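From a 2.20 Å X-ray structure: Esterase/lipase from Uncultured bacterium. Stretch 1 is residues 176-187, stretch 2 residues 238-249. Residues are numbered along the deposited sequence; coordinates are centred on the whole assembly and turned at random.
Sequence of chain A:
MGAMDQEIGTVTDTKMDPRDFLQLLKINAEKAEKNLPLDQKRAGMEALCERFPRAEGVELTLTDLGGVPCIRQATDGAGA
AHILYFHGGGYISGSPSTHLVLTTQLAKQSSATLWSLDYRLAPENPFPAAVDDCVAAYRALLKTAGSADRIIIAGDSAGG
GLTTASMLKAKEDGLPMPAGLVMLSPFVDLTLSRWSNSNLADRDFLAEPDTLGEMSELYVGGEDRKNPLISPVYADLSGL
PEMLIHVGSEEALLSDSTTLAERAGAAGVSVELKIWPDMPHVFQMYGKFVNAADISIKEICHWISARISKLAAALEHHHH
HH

Stretch 1 176-187: PMPAGLVMLSPF
Stretch 2, residues 238-249: SGLPEMLIHVGS

What joins the two stretches? Two parallel strands, their axes 9° apart, pair Leu 181 with Met 243 through Leu 184 with His 246, CA atoms 4.8 to 5.0 Å apart. The hydrogen bonds alternate: Leu 181 N to Glu 242 O (2.8 Å), Leu 244 N to Leu 181 O (3.0 Å), Met 183 N to Leu 244 O (2.9 Å), His 246 N to Met 183 O (3.0 Å) and Ser 185 N to His 246 O (2.8 Å).

How does water help before the strands begin? One water accepts from Glu 242 N (2.8 Å); a second donates to Glu 242 OE2 (2.4 Å). Both donate weakly to Ala 179 O (3.4 and 3.3 Å).

What packs on the sheet? Apolar side chains suit its buried faces. Leu 181 (mt), Met 183, Met 243 (mtt) and Ile 245 (mt) share one: Leu 181 CD1 lies 3.9 Å from Met 243 CG, and the long unbranched chain of Met 183 (chi1 m, chi2 t, chi3 -93°) brings CE 3.7 Å from Met 243 SD. On the other, Val 182 (t) CG1 meets Leu 244 (tp) CD2 at 4.3 Å.

What closes the ends? Met 177 (mmt) presses CE to 3.2 Å from Leu 240 CD2; Pro 178 CD sits 3.8 Å from Pro 241 CG. Just past the first strand, Pro 186 CD reaches Ile 245 CG2 at 3.6 Å.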

# COMPACT_ATOMS: atom_id res chain seq x y z
N PRO A 176 16.35 -11.09 17.88
CA PRO A 176 15.09 -11.49 17.25
C PRO A 176 14.40 -10.28 16.61
O PRO A 176 14.87 -9.15 16.80
CB PRO A 176 14.25 -12.05 18.40
CG PRO A 176 14.90 -11.57 19.66
CD PRO A 176 16.34 -11.22 19.35
N MET A 177 13.34 -10.52 15.83
CA MET A 177 12.58 -9.46 15.17
C MET A 177 11.30 -9.20 15.95
O MET A 177 10.72 -10.12 16.50
CB MET A 177 12.26 -9.79 13.71
CG MET A 177 13.46 -9.74 12.74
SD MET A 177 14.30 -8.14 12.65
CE MET A 177 15.09 -8.24 11.10
N PRO A 178 10.84 -7.93 15.96
CA PRO A 178 9.69 -7.47 16.68
C PRO A 178 8.40 -7.92 16.03
O PRO A 178 8.42 -8.48 14.96
CB PRO A 178 9.79 -5.96 16.59
CG PRO A 178 11.14 -5.65 16.12
CD PRO A 178 11.57 -6.82 15.31
N ALA A 179 7.28 -7.70 16.72
CA ALA A 179 5.98 -8.02 16.15
C ALA A 179 5.61 -7.23 14.88
O ALA A 179 4.81 -7.72 14.14
CB ALA A 179 4.90 -7.90 17.20
N GLY A 180 6.22 -6.07 14.62
CA GLY A 180 5.93 -5.25 13.40
C GLY A 180 6.69 -3.91 13.30
O GLY A 180 7.30 -3.45 14.25
N LEU A 181 6.69 -3.31 12.13
CA LEU A 181 7.28 -2.03 11.94
C LEU A 181 6.17 -1.07 11.48
O LEU A 181 5.51 -1.37 10.45
CB LEU A 181 8.37 -2.16 10.85
CG LEU A 181 9.51 -3.19 11.09
CD1 LEU A 181 10.28 -3.47 9.85
CD2 LEU A 181 10.48 -2.72 12.16
N VAL A 182 5.93 0.05 12.20
CA VAL A 182 5.13 1.17 11.64
C VAL A 182 5.94 2.37 11.18
O VAL A 182 6.84 2.85 11.88
CB VAL A 182 4.07 1.62 12.59
CG1 VAL A 182 3.15 2.64 11.90
CG2 VAL A 182 3.24 0.42 13.07
N MET A 183 5.63 2.91 10.00
CA MET A 183 6.38 4.06 9.45
C MET A 183 5.46 5.16 8.86
O MET A 183 4.63 4.91 8.02
CB MET A 183 7.41 3.61 8.38
CG MET A 183 8.48 2.65 8.91
SD MET A 183 9.41 1.95 7.54
CE MET A 183 8.49 0.45 7.26
N LEU A 184 5.64 6.39 9.32
CA LEU A 184 4.78 7.50 8.95
C LEU A 184 5.65 8.35 8.01
O LEU A 184 6.67 8.90 8.47
CB LEU A 184 4.42 8.25 10.26
CG LEU A 184 3.20 7.86 11.10
CD1 LEU A 184 2.65 6.44 10.85
CD2 LEU A 184 3.26 8.20 12.61
N SER A 185 5.34 8.38 6.70
CA SER A 185 6.10 9.15 5.71
C SER A 185 7.61 8.88 5.80
O SER A 185 8.41 9.85 5.91
CB SER A 185 5.91 10.66 5.92
OG SER A 185 4.55 11.10 5.71
N PRO A 186 8.03 7.60 5.72
CA PRO A 186 9.43 7.28 5.96
C PRO A 186 10.42 7.93 4.98
O PRO A 186 10.14 8.05 3.78
CB PRO A 186 9.46 5.74 5.87
CG PRO A 186 8.27 5.36 5.18
CD PRO A 186 7.25 6.42 5.30
N PHE A 187 11.55 8.40 5.51
CA PHE A 187 12.64 8.99 4.68
C PHE A 187 13.65 7.88 4.49
O PHE A 187 14.36 7.52 5.41
CB PHE A 187 13.26 10.18 5.42
CG PHE A 187 14.32 10.95 4.63
CD1 PHE A 187 15.24 11.74 5.30
CD2 PHE A 187 14.36 10.92 3.23
CE1 PHE A 187 16.18 12.44 4.62
CE2 PHE A 187 15.27 11.65 2.54
CZ PHE A 187 16.19 12.43 3.24
N SER A 238 15.25 -8.77 3.18
CA SER A 238 14.79 -10.12 3.60
C SER A 238 14.63 -10.31 5.12
O SER A 238 15.53 -9.98 5.91
CB SER A 238 15.82 -11.18 3.13
OG SER A 238 16.07 -11.10 1.74
N GLY A 239 13.50 -10.82 5.53
CA GLY A 239 13.38 -11.34 6.91
C GLY A 239 12.96 -10.29 7.91
O GLY A 239 12.74 -10.59 9.12
N LEU A 240 12.83 -9.06 7.42
CA LEU A 240 12.14 -8.02 8.19
C LEU A 240 10.69 -8.40 8.45
O LEU A 240 10.08 -9.11 7.63
CB LEU A 240 12.24 -6.70 7.47
CG LEU A 240 13.67 -6.11 7.49
CD1 LEU A 240 13.60 -4.74 6.91
CD2 LEU A 240 14.30 -6.03 8.89
N PRO A 241 10.14 -7.97 9.60
CA PRO A 241 8.78 -8.20 10.09
C PRO A 241 7.71 -7.33 9.41
O PRO A 241 8.04 -6.38 8.66
CB PRO A 241 8.87 -7.81 11.57
CG PRO A 241 10.12 -7.08 11.76
CD PRO A 241 10.96 -7.18 10.53
N GLU A 242 6.44 -7.63 9.61
CA GLU A 242 5.41 -6.92 8.84
C GLU A 242 5.41 -5.39 8.96
O GLU A 242 5.59 -4.85 10.04
CB GLU A 242 4.04 -7.49 9.01
CG GLU A 242 3.68 -7.86 10.39
CD GLU A 242 2.51 -8.87 10.43
OE1 GLU A 242 1.58 -8.75 9.61
OE2 GLU A 242 2.51 -9.74 11.31
N MET A 243 5.18 -4.73 7.83
CA MET A 243 5.29 -3.30 7.74
C MET A 243 3.92 -2.68 7.46
O MET A 243 3.16 -3.20 6.63
CB MET A 243 6.24 -2.97 6.61
CG MET A 243 7.71 -3.26 6.87
SD MET A 243 8.60 -2.75 5.37
CE MET A 243 10.35 -2.97 5.73
N LEU A 244 3.61 -1.60 8.20
CA LEU A 244 2.49 -0.73 7.89
C LEU A 244 3.16 0.61 7.61
O LEU A 244 3.93 1.10 8.44
CB LEU A 244 1.51 -0.65 9.05
CG LEU A 244 0.27 0.27 8.83
CD1 LEU A 244 -0.83 -0.34 7.84
CD2 LEU A 244 -0.33 0.69 10.18
N ILE A 245 2.97 1.14 6.40
CA ILE A 245 3.41 2.48 5.99
C ILE A 245 2.18 3.41 5.79
O ILE A 245 1.19 3.05 5.12
CB ILE A 245 4.30 2.42 4.68
CG1 ILE A 245 5.44 1.43 4.82
CG2 ILE A 245 4.91 3.80 4.37
CD1 ILE A 245 6.02 1.08 3.58
N HIS A 246 2.17 4.57 6.42
CA HIS A 246 1.21 5.60 6.04
C HIS A 246 1.92 6.77 5.39
O HIS A 246 3.09 7.01 5.70
CB HIS A 246 0.42 6.07 7.22
CG HIS A 246 -0.66 5.12 7.59
ND1 HIS A 246 -1.69 5.45 8.44
CD2 HIS A 246 -0.91 3.86 7.16
CE1 HIS A 246 -2.50 4.41 8.56
NE2 HIS A 246 -2.06 3.45 7.76
N VAL A 247 1.24 7.50 4.51
CA VAL A 247 1.89 8.67 3.91
C VAL A 247 0.80 9.53 3.27
O VAL A 247 -0.33 9.05 3.04
CB VAL A 247 3.00 8.18 2.87
CG1 VAL A 247 2.35 7.33 1.71
CG2 VAL A 247 3.87 9.30 2.35
N GLY A 248 1.13 10.80 2.98
CA GLY A 248 0.22 11.71 2.31
C GLY A 248 0.54 11.88 0.84
O GLY A 248 1.66 11.52 0.39
N SER A 249 -0.43 12.37 0.09
CA SER A 249 -0.27 12.76 -1.28
C SER A 249 0.74 13.88 -1.48
O SER A 249 1.45 13.86 -2.50
CB SER A 249 -1.60 13.25 -1.86
OG SER A 249 -2.40 13.91 -0.85
O HOH W 1 5.95 -9.58 11.56
O HOH W 2 2.44 -10.04 13.73